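Local coordinates for protein ferulic acid decarboxylase 1 (Candida dubliniensis, PDB 4ZAD) that probably catalyses the reversible decarboxylation of ferulic, p-coumaric and cinnamic acids to the corresponding vinyl aromatics, using a prenylated FMN cofactor, at residues L120-K129 with E263-E273; I334-L345 with Y404-E412. All coordinates share one frame; numbering follows the deposited sequence.

Contacts 1 and 2 lie far apart in the subunit, with about 31 Å between their centres and about 16 Å between their nearest atoms, and they follow one another along the chain. Contact 1 belongs to the Rift-related domain and ties the loop 120-129 to strands 263-265 and 270-277; its link to the cofactor site is indirect, the side chain of Pro-265 lying about 4 Å from that of Trp-175, a prenylated-FMN-binding residue. Contact 2, in the C-terminal domain, meets the cofactor itself through Ile-334 and Lys-405. The side chain of Ile-334 is also about 5 Å from that of Glu-289, the predicted proton donor, and that of Glu-341 about 9 Å from the bound manganese.

Contact 1 of 2, residues L120-K129 with E263-E273; sequences LVPNDQSPHK and EVPADCEMVFE
His-128 of the loop 120-129 pushes its imidazole in among Pro-265, Cys-268 and Val-271 of the segment 263-273, which passes from strand 263-265 of a three-stranded mixed sheet to strand 270-277 of the large antiparallel sheet; Glu-269 and Met-270 form a classic beta bulge opposite Phe-220. With CG held between the backbone N and the carbonyl carbon (chi1 69°), the ring turns toward these strands. Val-271 CG2 lies over one face, 3.5 Å from the centroid and 14° off the normal, in a CH-pi contact. Across the opposite face, Ser-126 OG sits nearer the rim. At the edge, His-128 NE2 donates to Pro-265 O over 3.2 Å, almost in the ring plane but bent at hydrogen (138°). Because ND1 is hydrogen-bonded to Ser-311 OG, both nitrogens are engaged and the rotation of the ring is fixed.

Ala-266, which buries the next largest surface, presents CB to Gln-125 O and to Ser-126 CB, each 4.0 Å away, with Val-121 CG2 a little further off. Its carbonyl accepts from Ser-126 OG in a bond modelled so short that its exact length is doubtful. Pro-127 adds a flank, its CD lying 3.7 Å from Asp-267 OD1. The loop is held beyond this point by Lys-129, whose ammonium is salt-bridged to Glu-258. Coming obliquely to the imidazole, Cys-268 CB lies 3.6 Å from His-128 CD2.

Contact 2 of 2, residues I334-L345 with Y404-E412; sequences IGGLVSAETKYL and YKVCSILHE. With 4LU (1-deoxy-5-O-phosphono-1-(3,3,4,5-tetramethyl-9,11-dioxo-2,3,8,9,10,11-hexahydro-7H-quinolino[1,8-fg]pteridin-12-ium-7-y l)-D-ribitol), chain E.
Ile-334, at the start of helix 334-347, meets both the loop 404-412 and the prenylated flavin. Its CG2 branch, anti to the backbone N, touches Ile-409 CD1 at 3.6 Å, while the other branch runs toward the cofactor and brings both CG1 and CD1 of Ile-334 to 3.2 Å from 4LU C9. One turn on, Val-338 fills the middle of the contact. Its CG2 rests against the backbone oxygen of Val-406 and reaches tip to tip toward Ile-409 CD1, and its CG1 slides past Leu-410 CD1 at 3.8 Å. The CG of Glu-341 meets Val-406 CG2 at about a right angle to that side chain, and the carboxylate is salt-bridged to Arg-110. Thr-342 OG1 donates to Val-338 O over 2.7 Å, from above the carbonyl plane and on the face opposite the Thr-342 N-H; Thr-342 OG1 also packs 3.5 Å from Val-406 CG1. Leu-345 completes the row, its CD1 tip to tip with Val-406 CG2.

Two overlapping type I turns, Lys-405 to Ser-408 and Cys-407 to Leu-410, shape the loop, and from the first Lys-405 extends, bending only at its last torsion (chi4 -62°), to donate from NZ to the phosphate oxygen O3P of 4LU over 2.7 Å. Leu-337 and Ala-340 of the helix face helix 99-108, and Thr-342 and Leu-410 both pack on Leu-370 of strand 369-374, the parallel neighbour of strand 412-417 into which the loop runs.

Contact 1 of 2, residues L120-K129 with E263-E273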
# COMPACT_ATOMS: atom_id res chain seq x y z
N LEU A 120 2.78 24.70 40.13
CA LEU A 120 1.67 24.46 41.04
C LEU A 120 0.75 25.67 41.14
O LEU A 120 1.21 26.80 41.17
CB LEU A 120 2.24 24.14 42.43
CG LEU A 120 1.26 23.82 43.55
CD1 LEU A 120 0.39 22.63 43.13
CD2 LEU A 120 2.06 23.55 44.89
N VAL A 121 -0.55 25.44 41.19
CA VAL A 121 -1.51 26.50 41.47
C VAL A 121 -2.57 25.97 42.45
O VAL A 121 -2.62 24.77 42.72
CB VAL A 121 -2.21 26.94 40.18
CG1 VAL A 121 -1.18 27.15 39.08
CG2 VAL A 121 -3.26 25.89 39.78
N PRO A 122 -3.40 26.88 43.01
CA PRO A 122 -4.34 26.42 44.03
C PRO A 122 -5.53 25.71 43.43
O PRO A 122 -5.86 25.94 42.27
CB PRO A 122 -4.78 27.70 44.73
CG PRO A 122 -4.34 28.83 43.85
CD PRO A 122 -3.27 28.35 42.97
N ASN A 123 -6.17 24.86 44.25
CA ASN A 123 -7.24 23.97 43.83
C ASN A 123 -8.40 24.67 43.11
O ASN A 123 -9.07 24.05 42.29
CB ASN A 123 -7.75 23.15 45.02
CG ASN A 123 -6.77 22.04 45.44
OD1 ASN A 123 -5.60 22.01 45.04
ND2 ASN A 123 -7.25 21.11 46.26
N ASP A 124 -8.62 25.96 43.40
CA ASP A 124 -9.70 26.71 42.74
C ASP A 124 -9.35 27.23 41.33
O ASP A 124 -10.22 27.77 40.63
CB ASP A 124 -10.30 27.82 43.63
CG ASP A 124 -9.31 28.93 43.99
OD1 ASP A 124 -8.64 29.49 43.09
OD2 ASP A 124 -9.22 29.24 45.21
N GLN A 125 -8.11 27.03 40.89
CA GLN A 125 -7.85 27.26 39.48
C GLN A 125 -8.09 26.01 38.59
O GLN A 125 -7.91 26.08 37.38
CB GLN A 125 -6.45 27.85 39.28
CG GLN A 125 -6.31 29.29 39.84
CD GLN A 125 -5.02 29.96 39.37
OE1 GLN A 125 -4.65 29.86 38.17
NE2 GLN A 125 -4.31 30.62 40.30
N SER A 126 -8.52 24.90 39.19
CA SER A 126 -8.79 23.66 38.46
C SER A 126 -10.28 23.34 38.47
O SER A 126 -10.87 23.14 39.53
CB SER A 126 -8.04 22.48 39.11
OG SER A 126 -8.47 21.22 38.60
N PRO A 127 -10.89 23.27 37.29
CA PRO A 127 -12.28 22.85 37.19
C PRO A 127 -12.62 21.48 37.79
O PRO A 127 -13.71 21.32 38.29
CB PRO A 127 -12.52 22.83 35.68
CG PRO A 127 -11.59 23.86 35.13
CD PRO A 127 -10.40 23.88 36.04
N HIS A 128 -11.73 20.50 37.70
CA HIS A 128 -12.07 19.15 38.15
C HIS A 128 -12.10 19.05 39.67
O HIS A 128 -12.62 18.05 40.23
CB HIS A 128 -11.18 18.06 37.52
CG HIS A 128 -9.76 18.08 37.98
ND1 HIS A 128 -9.38 17.58 39.20
CD2 HIS A 128 -8.63 18.51 37.37
CE1 HIS A 128 -8.07 17.72 39.33
NE2 HIS A 128 -7.59 18.29 38.23
N LYS A 129 -11.59 20.08 40.35
CA LYS A 129 -11.69 20.12 41.81
C LYS A 129 -13.08 20.55 42.31
O LYS A 129 -13.27 20.61 43.51
CB LYS A 129 -10.63 21.02 42.42
CG LYS A 129 -9.20 20.49 42.37
CD LYS A 129 -9.05 19.06 42.87
CE LYS A 129 -7.62 18.73 43.22
NZ LYS A 129 -7.42 17.45 43.95
N GLU A 263 0.96 15.43 41.50
CA GLU A 263 0.43 16.63 40.86
C GLU A 263 -0.17 16.27 39.53
O GLU A 263 0.45 15.60 38.73
CB GLU A 263 1.53 17.65 40.61
CG GLU A 263 1.97 18.31 41.88
CD GLU A 263 3.20 19.15 41.73
OE1 GLU A 263 3.93 18.99 40.69
OE2 GLU A 263 3.44 19.95 42.67
N VAL A 264 -1.35 16.78 39.28
CA VAL A 264 -2.03 16.53 38.04
C VAL A 264 -2.44 17.85 37.40
O VAL A 264 -2.49 18.85 38.08
CB VAL A 264 -3.22 15.65 38.32
CG1 VAL A 264 -2.73 14.32 38.90
CG2 VAL A 264 -4.20 16.36 39.26
N PRO A 265 -2.69 17.86 36.08
CA PRO A 265 -2.98 19.15 35.46
C PRO A 265 -4.25 19.82 36.01
O PRO A 265 -5.26 19.15 36.21
CB PRO A 265 -3.16 18.81 33.98
CG PRO A 265 -2.61 17.43 33.77
CD PRO A 265 -2.68 16.74 35.11
N ALA A 266 -4.18 21.12 36.25
CA ALA A 266 -5.34 21.93 36.66
C ALA A 266 -6.56 21.69 35.79
O ALA A 266 -7.66 21.59 36.30
CB ALA A 266 -4.98 23.41 36.66
N ASP A 267 -6.36 21.60 34.48
CA ASP A 267 -7.47 21.43 33.53
C ASP A 267 -7.57 19.99 33.06
O ASP A 267 -6.95 19.58 32.07
CB ASP A 267 -7.32 22.36 32.31
CG ASP A 267 -7.34 23.84 32.70
OD1 ASP A 267 -8.45 24.36 32.95
OD2 ASP A 267 -6.24 24.46 32.74
N CYS A 268 -8.34 19.21 33.81
CA CYS A 268 -8.70 17.88 33.38
C CYS A 268 -10.21 17.85 33.45
O CYS A 268 -10.81 18.75 34.04
CB CYS A 268 -8.11 16.80 34.28
SG CYS A 268 -6.35 16.78 34.38
N GLU A 269 -10.82 16.84 32.84
CA GLU A 269 -12.25 16.63 33.03
C GLU A 269 -12.48 15.78 34.27
O GLU A 269 -13.40 16.07 35.04
CB GLU A 269 -12.87 15.97 31.80
CG GLU A 269 -12.73 16.79 30.54
CD GLU A 269 -13.74 17.94 30.47
OE1 GLU A 269 -14.97 17.70 30.57
OE2 GLU A 269 -13.32 19.10 30.28
N MET A 270 -11.65 14.75 34.46
CA MET A 270 -11.79 13.84 35.59
C MET A 270 -10.44 13.30 35.95
O MET A 270 -9.65 12.92 35.03
CB MET A 270 -12.66 12.61 35.26
CG MET A 270 -14.13 12.85 35.02
SD MET A 270 -14.98 11.39 34.43
CE MET A 270 -14.42 11.40 32.73
N VAL A 271 -10.20 13.20 37.27
CA VAL A 271 -8.99 12.62 37.82
C VAL A 271 -9.37 11.48 38.74
O VAL A 271 -10.26 11.61 39.55
CB VAL A 271 -8.11 13.66 38.59
CG1 VAL A 271 -6.89 12.97 39.22
CG2 VAL A 271 -7.64 14.77 37.65
N PHE A 272 -8.70 10.35 38.58
CA PHE A 272 -8.92 9.16 39.38
C PHE A 272 -7.63 9.03 40.19
O PHE A 272 -6.55 9.17 39.63
CB PHE A 272 -9.03 7.94 38.46
CG PHE A 272 -10.38 7.74 37.79
CD1 PHE A 272 -11.29 8.77 37.61
CD2 PHE A 272 -10.71 6.51 37.29
CE1 PHE A 272 -12.52 8.55 36.98
CE2 PHE A 272 -11.95 6.29 36.64
CZ PHE A 272 -12.84 7.32 36.50
N GLU A 273 -7.73 8.78 41.49
CA GLU A 273 -6.55 8.65 42.36
C GLU A 273 -6.55 7.32 43.04
O GLU A 273 -7.60 6.91 43.51
CB GLU A 273 -6.57 9.72 43.46
CG GLU A 273 -6.74 11.15 42.95
CD GLU A 273 -6.83 12.14 44.07
OE1 GLU A 273 -6.64 11.74 45.24
OE2 GLU A 273 -7.05 13.33 43.80

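Contact 2 of 2, residues I334-L345 with Y404-E412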
# COMPACT_ATOMS: atom_id res chain seq x y z
N ILE A 334 0.83 6.90 18.08
CA ILE A 334 1.81 5.91 18.49
C ILE A 334 2.90 5.89 17.45
O ILE A 334 4.06 5.98 17.79
CB ILE A 334 1.23 4.51 18.72
CG1 ILE A 334 0.30 4.50 19.95
CG2 ILE A 334 2.37 3.48 18.89
CD1 ILE A 334 -0.29 3.14 20.26
N GLY A 335 2.52 5.78 16.18
CA GLY A 335 3.52 5.83 15.13
C GLY A 335 4.18 7.20 14.88
O GLY A 335 5.41 7.28 14.69
N GLY A 336 3.37 8.26 14.85
CA GLY A 336 3.87 9.59 14.56
C GLY A 336 4.90 9.98 15.59
O GLY A 336 5.93 10.56 15.27
N LEU A 337 4.62 9.61 16.84
CA LEU A 337 5.45 10.09 17.92
C LEU A 337 6.65 9.19 18.10
O LEU A 337 7.68 9.66 18.50
CB LEU A 337 4.62 10.18 19.20
CG LEU A 337 3.40 11.11 19.08
CD1 LEU A 337 2.64 11.04 20.38
CD2 LEU A 337 3.80 12.56 18.70
N VAL A 338 6.53 7.90 17.78
CA VAL A 338 7.73 7.10 17.60
C VAL A 338 8.60 7.71 16.52
O VAL A 338 9.80 7.80 16.68
CB VAL A 338 7.46 5.62 17.25
CG1 VAL A 338 8.67 5.03 16.59
CG2 VAL A 338 7.13 4.85 18.51
N SER A 339 7.98 8.15 15.42
CA SER A 339 8.71 8.75 14.30
C SER A 339 9.46 10.00 14.73
O SER A 339 10.61 10.17 14.38
CB SER A 339 7.76 9.13 13.15
OG SER A 339 7.15 7.99 12.65
N ALA A 340 8.76 10.87 15.47
CA ALA A 340 9.33 12.09 15.97
C ALA A 340 10.48 11.80 16.94
O ALA A 340 11.56 12.33 16.76
CB ALA A 340 8.29 12.93 16.63
N GLU A 341 10.28 10.95 17.93
CA GLU A 341 11.42 10.69 18.79
C GLU A 341 12.59 10.04 18.01
O GLU A 341 13.74 10.36 18.27
CB GLU A 341 11.05 9.87 20.01
CG GLU A 341 12.20 9.64 21.01
CD GLU A 341 12.56 10.84 21.88
OE1 GLU A 341 12.14 11.98 21.59
OE2 GLU A 341 13.31 10.66 22.87
N THR A 342 12.33 9.16 17.05
CA THR A 342 13.43 8.53 16.35
C THR A 342 14.19 9.55 15.48
O THR A 342 15.42 9.45 15.28
CB THR A 342 12.95 7.35 15.53
OG1 THR A 342 12.17 6.47 16.36
CG2 THR A 342 14.16 6.58 14.96
N LYS A 343 13.46 10.55 14.99
CA LYS A 343 14.10 11.62 14.22
C LYS A 343 15.02 12.36 15.18
O LYS A 343 16.17 12.56 14.88
CB LYS A 343 13.08 12.60 13.64
CG LYS A 343 13.37 13.08 12.26
CD LYS A 343 14.59 13.99 12.11
CE LYS A 343 14.39 15.00 10.88
NZ LYS A 343 13.02 15.75 10.87
N TYR A 344 14.52 12.73 16.36
CA TYR A 344 15.35 13.44 17.28
C TYR A 344 16.61 12.64 17.57
O TYR A 344 17.70 13.11 17.33
CB TYR A 344 14.63 13.85 18.58
CG TYR A 344 15.60 14.58 19.48
CD1 TYR A 344 16.02 15.89 19.18
CD2 TYR A 344 16.18 13.95 20.57
CE1 TYR A 344 16.97 16.54 19.98
CE2 TYR A 344 17.11 14.59 21.36
CZ TYR A 344 17.50 15.87 21.07
OH TYR A 344 18.43 16.48 21.89
N LEU A 345 16.45 11.43 18.06
CA LEU A 345 17.60 10.62 18.42
C LEU A 345 18.62 10.44 17.28
O LEU A 345 19.81 10.40 17.52
CB LEU A 345 17.12 9.26 18.95
CG LEU A 345 16.50 9.30 20.34
CD1 LEU A 345 16.08 7.93 20.83
CD2 LEU A 345 17.55 9.88 21.30
N TYR A 404 16.33 1.43 22.22
CA TYR A 404 15.88 0.09 22.56
C TYR A 404 14.38 0.03 22.85
O TYR A 404 13.71 -0.87 22.37
CB TYR A 404 16.68 -0.47 23.76
CG TYR A 404 16.19 -0.05 25.11
CD1 TYR A 404 16.53 1.18 25.62
CD2 TYR A 404 15.37 -0.89 25.88
CE1 TYR A 404 16.08 1.59 26.88
CE2 TYR A 404 14.92 -0.48 27.17
CZ TYR A 404 15.28 0.77 27.65
OH TYR A 404 14.87 1.25 28.88
N LYS A 405 13.88 0.98 23.62
CA LYS A 405 12.48 1.10 23.89
C LYS A 405 11.71 1.87 22.78
O LYS A 405 10.58 1.48 22.37
CB LYS A 405 12.28 1.85 25.21
CG LYS A 405 10.87 2.38 25.40
CD LYS A 405 10.61 2.87 26.83
CE LYS A 405 9.20 3.43 26.96
NZ LYS A 405 9.01 4.61 26.08
N VAL A 406 12.29 3.00 22.35
CA VAL A 406 11.60 3.91 21.45
C VAL A 406 11.06 3.13 20.25
O VAL A 406 9.86 3.25 19.92
CB VAL A 406 12.50 5.04 20.94
CG1 VAL A 406 11.91 5.67 19.71
CG2 VAL A 406 12.81 6.07 22.06
N CYS A 407 11.94 2.34 19.62
CA CYS A 407 11.60 1.59 18.41
C CYS A 407 11.07 0.17 18.66
O CYS A 407 10.98 -0.63 17.74
CB CYS A 407 12.82 1.50 17.48
SG CYS A 407 13.43 3.12 16.95
N SER A 408 10.70 -0.15 19.89
CA SER A 408 10.35 -1.52 20.23
C SER A 408 9.16 -2.02 19.42
O SER A 408 9.09 -3.23 19.13
CB SER A 408 10.03 -1.60 21.69
OG SER A 408 8.90 -0.80 21.93
N ILE A 409 8.26 -1.13 19.03
CA ILE A 409 7.09 -1.56 18.23
C ILE A 409 7.38 -1.81 16.77
O ILE A 409 6.54 -2.31 16.06
CB ILE A 409 5.93 -0.58 18.30
CG1 ILE A 409 6.15 0.59 17.34
CG2 ILE A 409 5.68 -0.14 19.76
CD1 ILE A 409 5.36 1.82 17.74
N LEU A 410 8.56 -1.44 16.31
CA LEU A 410 8.86 -1.42 14.87
C LEU A 410 9.38 -2.77 14.44
O LEU A 410 10.12 -3.39 15.21
CB LEU A 410 9.86 -0.31 14.56
CG LEU A 410 9.29 1.11 14.80
CD1 LEU A 410 10.42 2.16 14.72
CD2 LEU A 410 8.15 1.48 13.88
N HIS A 411 9.11 -3.48 13.48
CA HIS A 411 9.59 -4.67 12.99
C HIS A 411 10.32 -4.68 11.63
O HIS A 411 11.03 -5.61 11.33
CB HIS A 411 8.56 -5.77 12.98
CG HIS A 411 8.47 -6.56 14.26
ND1 HIS A 411 7.99 -6.03 15.44
CD2 HIS A 411 8.69 -7.87 14.50
CE1 HIS A 411 7.97 -6.97 16.37
NE2 HIS A 411 8.40 -8.09 15.83
N GLU A 412 10.15 -3.64 10.83
CA GLU A 412 10.84 -3.56 9.55
C GLU A 412 11.22 -2.11 9.29
O GLU A 412 10.40 -1.20 9.43
CB GLU A 412 9.96 -4.12 8.45
CG GLU A 412 10.60 -4.09 7.07
CD GLU A 412 10.18 -5.24 6.17
OE1 GLU A 412 9.30 -6.04 6.56
OE2 GLU A 412 10.75 -5.35 5.08
C9 4LU E . -0.88 4.92 22.89
C8 4LU E . -2.06 5.64 22.65
C7 4LU E . -3.31 5.07 22.91
C10 4LU E . 0.22 2.15 25.06
C6 4LU E . -3.35 3.66 23.37
N3 4LU E . 0.12 0.01 26.75
C2 4LU E . 1.26 0.70 26.63
C13 4LU E . -5.09 3.60 24.99
C5 4LU E . -4.63 3.00 23.68
C1 4LU E . -3.20 1.02 24.26
O2 4LU E . 2.22 0.34 27.31
N1 4LU E . 1.31 1.76 25.78
C4 4LU E . -0.98 0.33 26.05
O4 4LU E . -1.98 -0.40 26.27
C4A 4LU E . -0.97 1.40 25.18
N5 4LU E . -2.07 1.64 24.07
C3 4LU E . -4.44 1.62 24.10
C12 4LU E . -5.72 3.19 22.64
C5A 4LU E . -2.07 2.93 23.57
C7M 4LU E . -4.60 5.82 22.69
C8M 4LU E . -1.90 7.06 22.15
C9A 4LU E . -0.86 3.66 23.49
N10 4LU E . 0.30 3.23 24.24
C1' 4LU E . 1.65 3.52 23.75
C2' 4LU E . 2.33 4.45 24.77
O2' 4LU E . 1.41 5.52 25.09
C3' 4LU E . 3.67 5.00 24.26
O3' 4LU E . 4.60 3.91 24.06
C4' 4LU E . 4.28 6.03 25.23
O4' 4LU E . 5.65 6.25 24.88
C5' 4LU E . 4.25 5.54 26.68
O5' 4LU E . 4.86 6.43 27.60
P 4LU E . 6.29 6.19 28.23
O2P 4LU E . 6.27 7.32 29.25
O3P 4LU E . 7.24 6.35 27.02
O1P 4LU E . 6.29 4.79 28.79